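Local coordinates for protein pyrrolidone-carboxylate peptidase (Deinococcus radiodurans R1, PDB 5Z48) that removes N-terminal pyroglutamyl (5-oxoprolyl) groups from peptides as a homotetrameric cysteine exopeptidase, and is seen here with pyroglutamate bound in its active site, at residues L7-E12 with T57-E62; V47-A52 with G88-Q93; Q105-D110 with V145-L150. All blocks are in the same frame, centred on the assembly; numbering follows the deposited sequence. Where two conformers were deposited one is given.

Interaction 1 (L7-E12 with T57-E62). With PCA (pyroglutamic acid), chain I.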
loop_
_atom_site.group_PDB
_atom_site.type_symbol
_atom_site.label_atom_id
_atom_site.label_comp_id
_atom_site.label_asym_id
_atom_site.label_seq_id
_atom_site.Cartn_x
_atom_site.Cartn_y
_atom_site.Cartn_z
ATOM N N LEU B 7 -26.722 16.350 -15.013
ATOM C CA LEU B 7 -27.187 15.092 -14.427
ATOM C C LEU B 7 -26.117 14.548 -13.498
ATOM O O LEU B 7 -24.999 14.313 -13.932
ATOM C CB LEU B 7 -27.505 14.075 -15.530
ATOM C CG LEU B 7 -27.852 12.650 -15.048
ATOM C CD1 LEU B 7 -29.129 12.675 -14.231
ATOM C CD2 LEU B 7 -28.022 11.691 -16.262
ATOM N N LEU B 8 -26.453 14.350 -12.222
ATOM C CA LEU B 8 -25.517 13.860 -11.213
ATOM C C LEU B 8 -26.030 12.534 -10.689
ATOM O O LEU B 8 -27.161 12.465 -10.237
ATOM C CB LEU B 8 -25.410 14.873 -10.072
ATOM C CG LEU B 8 -24.608 14.420 -8.843
ATOM C CD1 LEU B 8 -23.137 14.083 -9.214
ATOM C CD2 LEU B 8 -24.638 15.507 -7.774
ATOM N N THR B 9 -25.232 11.452 -10.797
ATOM C CA THR B 9 -25.706 10.173 -10.259
ATOM C C THR B 9 -24.763 9.653 -9.178
ATOM O O THR B 9 -23.580 9.982 -9.154
ATOM C CB THR B 9 -25.867 9.109 -11.356
ATOM O OG1 THR B 9 -24.587 8.754 -11.921
ATOM C CG2 THR B 9 -26.729 9.624 -12.484
ATOM N N GLY B 10 -25.326 8.851 -8.271
ATOM C CA GLY B 10 -24.549 8.075 -7.316
ATOM C C GLY B 10 -25.083 6.654 -7.312
ATOM O O GLY B 10 -26.057 6.346 -7.989
ATOM N N PHE B 11 -24.409 5.795 -6.549
ATOM C CA PHE B 11 -24.798 4.394 -6.457
ATOM C C PHE B 11 -25.255 4.037 -5.042
ATOM O O PHE B 11 -24.799 4.626 -4.056
ATOM C CB PHE B 11 -23.624 3.434 -6.842
ATOM C CG PHE B 11 -23.466 3.204 -8.304
ATOM C CD1 PHE B 11 -24.295 2.333 -8.975
ATOM C CD2 PHE B 11 -22.455 3.863 -9.025
ATOM C CE1 PHE B 11 -24.145 2.083 -10.329
ATOM C CE2 PHE B 11 -22.279 3.610 -10.403
ATOM C CZ PHE B 11 -23.130 2.736 -11.059
ATOM N N GLU B 12 -26.127 3.018 -4.944
ATOM C CA GLU B 12 -26.543 2.412 -3.656
ATOM C C GLU B 12 -25.391 1.673 -2.955
ATOM O O GLU B 12 -24.362 1.367 -3.568
ATOM C CB GLU B 12 -27.679 1.435 -3.890
ATOM C CG GLU B 12 -28.884 2.055 -4.555
ATOM C CD GLU B 12 -29.985 1.040 -4.855
ATOM O OE1 GLU B 12 -29.840 -0.161 -4.543
ATOM O OE2 GLU B 12 -30.993 1.458 -5.467
ATOM N N THR B 57 -30.141 5.250 -19.147
ATOM C CA THR B 57 -30.713 5.599 -20.446
ATOM C C THR B 57 -31.962 6.447 -20.283
ATOM O O THR B 57 -32.139 7.452 -20.992
ATOM C CB THR B 57 -31.028 4.339 -21.245
ATOM O OG1 THR B 57 -29.802 3.753 -21.704
ATOM C CG2 THR B 57 -31.853 4.662 -22.457
ATOM N N ARG B 58 -32.850 6.064 -19.357
ATOM C CA ARG B 58 -34.051 6.876 -19.151
ATOM C C ARG B 58 -33.693 8.295 -18.700
ATOM O O ARG B 58 -34.288 9.271 -19.179
ATOM C CB ARG B 58 -34.981 6.172 -18.160
ATOM C CG ARG B 58 -36.189 6.965 -17.748
ATOM C CD ARG B 58 -37.047 6.106 -16.854
ATOM N NE ARG B 58 -38.450 6.481 -16.936
ATOM N N LEU B 59 -32.732 8.428 -17.785
ATOM C CA LEU B 59 -32.312 9.757 -17.339
ATOM C C LEU B 59 -31.725 10.581 -18.490
ATOM O O LEU B 59 -32.042 11.773 -18.644
ATOM C CB LEU B 59 -31.290 9.629 -16.197
ATOM C CG LEU B 59 -31.822 9.160 -14.853
ATOM C CD1 LEU B 59 -30.627 8.609 -14.000
ATOM C CD2 LEU B 59 -32.579 10.282 -14.126
ATOM N N LEU B 60 -30.844 9.975 -19.299
ATOM C CA LEU B 60 -30.245 10.714 -20.410
ATOM C C LEU B 60 -31.301 11.160 -21.415
ATOM O O LEU B 60 -31.274 12.296 -21.912
ATOM C CB LEU B 60 -29.195 9.852 -21.100
ATOM C CG LEU B 60 -27.981 9.551 -20.251
ATOM C CD1 LEU B 60 -27.118 8.444 -20.944
ATOM C CD2 LEU B 60 -27.120 10.824 -20.074
ATOM N N SER B 61 -32.273 10.289 -21.689
ATOM C CA SER B 61 -33.327 10.608 -22.649
ATOM C C SER B 61 -34.303 11.655 -22.097
ATOM O O SER B 61 -34.695 12.596 -22.802
ATOM C CB SER B 61 -34.075 9.321 -23.008
ATOM O OG SER B 61 -34.921 9.529 -24.112
ATOM N N GLU B 62 -34.764 11.469 -20.858
ATOM C CA GLU B 62 -35.824 12.312 -20.322
ATOM C C GLU B 62 -35.289 13.665 -19.849
ATOM O O GLU B 62 -35.992 14.675 -19.951
ATOM C CB GLU B 62 -36.512 11.593 -19.168
ATOM C CG GLU B 62 -37.294 10.359 -19.611
ATOM C CD GLU B 62 -37.995 9.650 -18.472
ATOM O OE1 GLU B 62 -38.811 8.752 -18.760
ATOM O OE2 GLU B 62 -37.763 10.002 -17.297
HETATM N N PCA I . -18.450 1.486 -6.680
HETATM C CA PCA I . -18.454 0.262 -7.474
HETATM C CB PCA I . -19.909 -0.024 -7.881
HETATM C CG PCA I . -20.804 0.989 -7.164
HETATM C CD PCA I . -19.813 1.913 -6.505
HETATM O OE PCA I . -20.174 2.914 -5.877
HETATM C C PCA I . -17.469 0.394 -8.652
HETATM O O PCA I . -17.647 -0.159 -9.742
HETATM O OXT PCA I . -16.444 1.125 -8.544
#
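Leu7 extends from strand 5-11 to the face of helix 49-63 that is turned to the sheet and wedges its branched end against Leu59 and Leu60. Its CB heads for the helix, and CG stands anti to the backbone N (chi1 173°), which carries both methyls to the helix. There the two branches part: CD1 meets the end of Leu59, 4.2 Å from Leu59 CD2, while CD2 lies against the base of the Leu59 side chain, 3.9 Å from Leu59 CB. That same Leu7 CD2 also lies 4.0 Å from Leu60 CD2, so one methyl bridges two successive helix residues. Both leucines of the helix cross the Leu7 side chain at about a right angle. Two residues along the strand, on the same face, Thr9 adds a lighter touch through CG2, 4.3 Å from Leu59 CD1. The contact is wholly apolar. At the far end of the strand Phe11 lays one ring face against the bound pyroglutamate, with Phe11 CG 3.6 Å from CG of the ligand. The short segments of strand and helix run nearly antiparallel, at 168°, their axes approaching to 10.3 Å. Helix 49-63 belongs to the crossover linking the parallel strands 38-45 and 67-73; it passes over strand 5-11, which lies between them, and Leu59 also touches Ala43 while Leu60 touches Val68 on these flanking strands.

Interaction 2 (V47-A52 with G88-Q93). With PCA (pyroglutamic acid), chain I.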
loop_
_atom_site.group_PDB
_atom_site.type_symbol
_atom_site.label_atom_id
_atom_site.label_comp_id
_atom_site.label_asym_id
_atom_site.label_seq_id
_atom_site.Cartn_x
_atom_site.Cartn_y
_atom_site.Cartn_z
ATOM N N VAL B 47 -26.591 -1.078 -8.012
ATOM C CA VAL B 47 -25.291 -1.698 -8.337
ATOM C C VAL B 47 -25.568 -3.023 -9.028
ATOM O O VAL B 47 -25.377 -4.107 -8.460
ATOM C CB VAL B 47 -24.411 -1.864 -7.089
ATOM C CG1 VAL B 47 -23.021 -2.318 -7.494
ATOM C CG2 VAL B 47 -24.240 -0.527 -6.416
ATOM N N GLU B 48 -26.048 -2.941 -10.259
ATOM C CA GLU B 48 -26.391 -4.103 -11.058
ATOM C C GLU B 48 -26.477 -3.552 -12.471
ATOM O O GLU B 48 -27.251 -2.594 -12.687
ATOM C CB GLU B 48 -27.727 -4.717 -10.606
ATOM C CG GLU B 48 -28.052 -6.078 -11.261
ATOM C CD GLU B 48 -28.542 -5.890 -12.685
ATOM O OE1 GLU B 48 -27.857 -6.369 -13.613
ATOM O OE2 GLU B 48 -29.603 -5.225 -12.863
ATOM N N PRO B 49 -25.698 -4.072 -13.432
ATOM C CA PRO B 49 -25.529 -3.340 -14.708
ATOM C C PRO B 49 -26.771 -3.242 -15.567
ATOM O O PRO B 49 -26.981 -2.184 -16.172
ATOM C CB PRO B 49 -24.427 -4.120 -15.443
ATOM C CG PRO B 49 -24.466 -5.507 -14.785
ATOM C CD PRO B 49 -24.798 -5.242 -13.348
ATOM N N HIS B 50 -27.596 -4.284 -15.642
ATOM C CA HIS B 50 -28.764 -4.201 -16.518
ATOM C C HIS B 50 -29.710 -3.114 -16.040
ATOM O O HIS B 50 -30.132 -2.251 -16.824
ATOM C CB HIS B 50 -29.458 -5.548 -16.594
ATOM C CG HIS B 50 -28.580 -6.605 -17.177
ATOM N ND1 HIS B 50 -27.929 -6.434 -18.381
ATOM C CD2 HIS B 50 -28.184 -7.809 -16.700
ATOM C CE1 HIS B 50 -27.206 -7.508 -18.642
ATOM N NE2 HIS B 50 -27.344 -8.359 -17.642
ATOM N N ALA B 51 -30.008 -3.101 -14.743
ATOM C CA ALA B 51 -30.940 -2.096 -14.238
ATOM C C ALA B 51 -30.306 -0.708 -14.226
ATOM O O ALA B 51 -30.987 0.298 -14.474
ATOM C CB ALA B 51 -31.437 -2.480 -12.844
ATOM N N ALA B 52 -29.001 -0.629 -13.920
ATOM C CA ALA B 52 -28.339 0.671 -13.923
ATOM C C ALA B 52 -28.312 1.262 -15.332
ATOM O O ALA B 52 -28.575 2.460 -15.506
ATOM C CB ALA B 52 -26.927 0.556 -13.343
ATOM N N GLY B 88 -15.045 -1.222 -22.612
ATOM C CA GLY B 88 -16.231 -1.999 -23.003
ATOM C C GLY B 88 -16.194 -3.452 -22.556
ATOM O O GLY B 88 -16.500 -4.356 -23.345
ATOM N N VAL B 89 -15.813 -3.694 -21.313
ATOM C CA VAL B 89 -15.733 -5.047 -20.767
ATOM C C VAL B 89 -16.319 -5.058 -19.355
ATOM O O VAL B 89 -16.103 -4.122 -18.570
ATOM C CB VAL B 89 -14.285 -5.594 -20.741
ATOM C CG1 VAL B 89 -14.233 -6.994 -20.130
ATOM C CG2 VAL B 89 -13.660 -5.617 -22.156
ATOM N N MET B 90 -17.036 -6.139 -19.041
ATOM C CA MET B 90 -17.526 -6.444 -17.696
ATOM C C MET B 90 -16.710 -7.606 -17.135
ATOM O O MET B 90 -16.766 -8.723 -17.669
ATOM C CB MET B 90 -19.011 -6.808 -17.724
ATOM C CG MET B 90 -19.838 -5.730 -18.389
ATOM S SD MET B 90 -21.453 -6.223 -18.966
ATOM C CE MET B 90 -22.427 -6.362 -17.473
ATOM N N ASP B 91 -16.016 -7.359 -16.024
ATOM C CA ASP B 91 -15.255 -8.420 -15.362
ATOM C C ASP B 91 -15.291 -8.130 -13.875
ATOM O O ASP B 91 -14.639 -7.187 -13.405
ATOM C CB ASP B 91 -13.821 -8.512 -15.880
ATOM C CG ASP B 91 -13.146 -9.773 -15.404
ATOM O OD1 ASP B 91 -13.354 -10.841 -15.992
ATOM O OD2 ASP B 91 -12.381 -9.701 -14.419
ATOM N N PHE B 92 -16.094 -8.911 -13.145
ATOM C CA PHE B 92 -16.448 -8.576 -11.773
ATOM C C PHE B 92 -15.604 -9.390 -10.813
ATOM O O PHE B 92 -15.662 -10.623 -10.835
ATOM C CB PHE B 92 -17.930 -8.845 -11.499
ATOM C CG PHE B 92 -18.898 -7.886 -12.174
ATOM C CD1 PHE B 92 -18.497 -6.961 -13.152
ATOM C CD2 PHE B 92 -20.241 -7.914 -11.788
ATOM C CE1 PHE B 92 -19.423 -6.091 -13.746
ATOM C CE2 PHE B 92 -21.177 -7.074 -12.358
ATOM C CZ PHE B 92 -20.785 -6.135 -13.328
ATOM N N GLN B 93 -14.868 -8.703 -9.943
ATOM C CA GLN B 93 -14.104 -9.378 -8.900
ATOM C C GLN B 93 -14.971 -9.785 -7.719
ATOM O O GLN B 93 -14.598 -10.714 -6.996
ATOM C CB GLN B 93 -12.983 -8.471 -8.410
ATOM C CG GLN B 93 -12.077 -8.032 -9.558
ATOM C CD GLN B 93 -11.188 -9.153 -10.047
ATOM O OE1 GLN B 93 -10.655 -9.937 -9.258
ATOM N NE2 GLN B 93 -11.047 -9.257 -11.358
HETATM N N PCA I . -18.450 1.486 -6.680
HETATM C CA PCA I . -18.454 0.262 -7.474
HETATM C CB PCA I . -19.909 -0.024 -7.881
HETATM C CG PCA I . -20.804 0.989 -7.164
HETATM C CD PCA I . -19.813 1.913 -6.505
HETATM O OE PCA I . -20.174 2.914 -5.877
HETATM C C PCA I . -17.469 0.394 -8.652
HETATM O O PCA I . -17.647 -0.159 -9.742
HETATM O OXT PCA I . -16.444 1.125 -8.544
#
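The Phe92 ring turns an edge to Pro49: CG of Pro49 lies near the ring plane, 4.0 Å from Phe92 CZ, and the CD of the proline follows along the same edge. The two side chains approach from opposite directions. The phenyl ring also makes edge-to-face pairs with Tyr144 and Tyr102. Beside it Met90 bends at its last torsion (chi3 75°), bringing the thioether methyl to the proline, with Met90 CE 3.5 Å from Pro49 CG; this is tighter than usual, but Met90 has a second conformer, so the closeness is doubtful. Pro49 opens helix 49-63, and Glu48 just before it is the N-cap. Its carboxylate folds back over the helix end and takes two backbone N-H groups, His50 N to Glu48 OE1 and Ala51 N to Glu48 OE2, each 2.9 Å, both coming from above the carboxylate plane. Val47, one residue earlier, lines the ligand pocket, where its CG2 is 3.8 Å from CG of pyroglutamate. On the other segment Asp91 pairs with Arg103 and with Arg122 of the second subunit. The chemistry is thus divided: a purely apolar meeting of Pro49 with Met90 and Phe92 in the interior, flanked by a helix start where Glu48 accepts from two of the first backbone N-H groups, which probably also suits the partial positive charge of the helix end.

Interaction 3 (Q105-D110 with V145-L150). With PCA (pyroglutamic acid), chain I.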
loop_
_atom_site.group_PDB
_atom_site.type_symbol
_atom_site.label_atom_id
_atom_site.label_comp_id
_atom_site.label_asym_id
_atom_site.label_seq_id
_atom_site.Cartn_x
_atom_site.Cartn_y
_atom_site.Cartn_z
ATOM N N GLN B 105 -16.486 -10.029 -20.321
ATOM C CA GLN B 105 -17.696 -9.955 -21.142
ATOM C C GLN B 105 -17.778 -8.620 -21.876
ATOM O O GLN B 105 -17.830 -7.566 -21.220
ATOM C CB GLN B 105 -18.925 -10.162 -20.261
ATOM C CG GLN B 105 -20.246 -10.139 -21.010
ATOM C CD GLN B 105 -20.457 -11.347 -21.917
ATOM O OE1 GLN B 105 -19.974 -12.451 -21.648
ATOM N NE2 GLN B 105 -21.128 -11.117 -23.038
ATOM N N PRO B 106 -17.813 -8.601 -23.213
ATOM C CA PRO B 106 -17.988 -7.324 -23.923
ATOM C C PRO B 106 -19.333 -6.698 -23.593
ATOM O O PRO B 106 -20.358 -7.378 -23.499
ATOM C CB PRO B 106 -17.895 -7.709 -25.404
ATOM C CG PRO B 106 -17.064 -9.036 -25.385
ATOM C CD PRO B 106 -17.563 -9.729 -24.126
ATOM N N ILE B 107 -19.330 -5.374 -23.422
ATOM C CA ILE B 107 -20.577 -4.705 -23.053
ATOM C C ILE B 107 -21.533 -4.649 -24.240
ATOM O O ILE B 107 -22.737 -4.879 -24.096
ATOM C CB ILE B 107 -20.279 -3.300 -22.490
ATOM C CG1 ILE B 107 -19.606 -3.422 -21.118
ATOM C CG2 ILE B 107 -21.567 -2.472 -22.433
ATOM C CD1 ILE B 107 -19.183 -2.058 -20.460
ATOM N N GLU B 108 -21.011 -4.369 -25.436
ATOM C CA GLU B 108 -21.851 -4.139 -26.609
ATOM C C GLU B 108 -21.204 -4.763 -27.830
ATOM O O GLU B 108 -20.052 -4.446 -28.145
ATOM C CB GLU B 108 -22.023 -2.625 -26.820
ATOM C CG GLU B 108 -23.010 -2.230 -27.867
ATOM C CD GLU B 108 -24.371 -2.008 -27.273
ATOM O OE1 GLU B 108 -25.329 -2.487 -27.889
ATOM O OE2 GLU B 108 -24.483 -1.376 -26.182
ATOM N N PRO B 109 -21.907 -5.640 -28.548
ATOM C CA PRO B 109 -21.359 -6.152 -29.808
ATOM C C PRO B 109 -21.165 -5.004 -30.791
ATOM O O PRO B 109 -21.973 -4.073 -30.850
ATOM C CB PRO B 109 -22.429 -7.144 -30.288
ATOM C CG PRO B 109 -23.719 -6.701 -29.594
ATOM C CD PRO B 109 -23.272 -6.126 -28.265
ATOM N N ASP B 110 -20.040 -5.031 -31.500
ATOM C CA ASP B 110 -19.801 -4.118 -32.623
ATOM C C ASP B 110 -19.733 -2.662 -32.188
ATOM O O ASP B 110 -20.280 -1.786 -32.850
ATOM C CB ASP B 110 -20.852 -4.287 -33.724
ATOM C CG ASP B 110 -20.963 -5.705 -34.197
ATOM O OD1 ASP B 110 -19.898 -6.338 -34.374
ATOM O OD2 ASP B 110 -22.102 -6.191 -34.384
ATOM N N VAL B 145 -19.419 -2.069 -11.935
ATOM C CA VAL B 145 -20.615 -1.366 -12.421
ATOM C C VAL B 145 -20.325 0.113 -12.699
ATOM O O VAL B 145 -20.947 0.695 -13.603
ATOM C CB VAL B 145 -21.804 -1.567 -11.443
ATOM C CG1 VAL B 145 -23.139 -1.068 -12.067
ATOM C CG2 VAL B 145 -22.015 -3.045 -11.084
ATOM N N CYS B 146 -19.378 0.754 -11.977
ATOM C CA CYS B 146 -19.037 2.150 -12.279
ATOM C C CYS B 146 -18.452 2.282 -13.679
ATOM O O CYS B 146 -18.855 3.142 -14.458
ATOM C CB CYS B 146 -18.033 2.691 -11.253
ATOM S SG CYS B 146 -18.784 2.858 -9.575
ATOM N N ASN B 147 -17.484 1.433 -14.019
ATOM C CA ASN B 147 -16.996 1.454 -15.389
ATOM C C ASN B 147 -18.111 1.207 -16.391
ATOM O O ASN B 147 -18.175 1.865 -17.444
ATOM C CB ASN B 147 -15.935 0.378 -15.550
ATOM C CG ASN B 147 -15.458 0.269 -16.994
ATOM O OD1 ASN B 147 -14.640 1.103 -17.434
ATOM N ND2 ASN B 147 -15.962 -0.712 -17.723
ATOM N N PHE B 148 -18.990 0.241 -16.096
ATOM C CA PHE B 148 -20.092 -0.075 -17.006
ATOM C C PHE B 148 -20.917 1.169 -17.314
ATOM O O PHE B 148 -21.225 1.414 -18.488
ATOM C CB PHE B 148 -20.961 -1.190 -16.422
ATOM C CG PHE B 148 -22.229 -1.423 -17.188
ATOM C CD1 PHE B 148 -23.391 -0.693 -16.881
ATOM C CD2 PHE B 148 -22.231 -2.311 -18.247
ATOM C CE1 PHE B 148 -24.558 -0.880 -17.619
ATOM C CE2 PHE B 148 -23.413 -2.512 -18.988
ATOM C CZ PHE B 148 -24.554 -1.778 -18.671
ATOM N N VAL B 149 -21.285 1.970 -16.290
ATOM C CA VAL B 149 -22.183 3.096 -16.582
ATOM C C VAL B 149 -21.435 4.215 -17.295
ATOM O O VAL B 149 -22.038 4.955 -18.098
ATOM C CB VAL B 149 -22.936 3.608 -15.333
ATOM C CG1 VAL B 149 -23.922 2.562 -14.774
ATOM C CG2 VAL B 149 -22.000 4.135 -14.221
ATOM N N LEU B 150 -20.119 4.320 -17.079
ATOM C CA LEU B 150 -19.320 5.315 -17.781
ATOM C C LEU B 150 -19.298 5.000 -19.264
ATOM O O LEU B 150 -19.632 5.850 -20.095
ATOM C CB LEU B 150 -17.895 5.341 -17.207
ATOM C CG LEU B 150 -16.929 6.287 -17.909
ATOM C CD1 LEU B 150 -17.455 7.744 -17.917
ATOM C CD2 LEU B 150 -15.534 6.207 -17.311
HETATM N N PCA I . -18.450 1.486 -6.680
HETATM C CA PCA I . -18.454 0.262 -7.474
HETATM C CB PCA I . -19.909 -0.024 -7.881
HETATM C CG PCA I . -20.804 0.989 -7.164
HETATM C CD PCA I . -19.813 1.913 -6.505
HETATM O OE PCA I . -20.174 2.914 -5.877
HETATM C C PCA I . -17.469 0.394 -8.652
HETATM O O PCA I . -17.647 -0.159 -9.742
HETATM O OXT PCA I . -16.444 1.125 -8.544
#
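Ile107 and Phe148 carry the apolar part of this contact. CG1, CG2 and CD1 of Ile107 all meet the CD2-CE2 bond of the ring: Ile107 CD1 is 3.8 Å from Phe148 CD2, Ile107 CG1 is 4.0 Å from that same ring atom, and Ile107 CG2 is 3.9 Å from Phe148 CE2. The approach is oblique, and CD1 continues past the ring to the backbone, 4.1 Å from Phe148 CA. The branching at CB makes this spread possible, since CG2 stands anti to the backbone N while CG1 (chi1 -70°) lies beside it, so that both branches can reach the phenylalanine together. Ile107 also packs on Met90, and Phe148 on Met90 and Pro49, making one apolar cluster between the chain around strand 105-106 and the helices 49-63 and 145-159.

The polar interactions tie both segments to strand 80-90. Asn147, whose side chain is merely brushed by Ile107 CD1, gives its ND2 to the carbonyl of Val87, and Ile107 is itself backbone-bonded to Gly88.

Ligand binding falls to the N-terminal end of helix 145-159. Cys146 N donates to PCA O, a carboxylate oxygen of the pyroglutamate, at 3.0 Å, an almost straight bond with an angle of 162°. Cys146 is probably the catalytic cysteine, with His171 and Glu83 as the likely partners of a Cys-His-Glu triad. The modelled distance from its SG to the ligand is too short to be relied on. An amide at the start of a helix, reaching the carboxylate oxygen of the product, is consistent with an oxyanion-hole role in which it would stabilise charge on the substrate carbonyl, while the apolar cluster joins Phe148 of the same helix to Ile107 and to Met90 of strand 80-90.

Overall arrangement
Interactions 2 and 3 sit close together, with centres about 7 Å apart, while interaction 1 lies about 16 Å from each. All three reach the same mixed sheet. Interactions 1 and 2 share helix 49-63, and their segments alternate along the chain; interaction 3 opens only after both have closed, and strand 105-106 pairs with strand 80-90 of interaction 2. Phe11 links the groups, touching Val47 of interaction 2 and Val145, Cys146 and Val149 of interaction 3. Each contact contributes to the pyroglutamate pocket: Phe11, Val47, and Val145 with Cys146. The pocket thus draws on the end of strand 5-11, the approach to helix 49-63 and the start of helix 145-159.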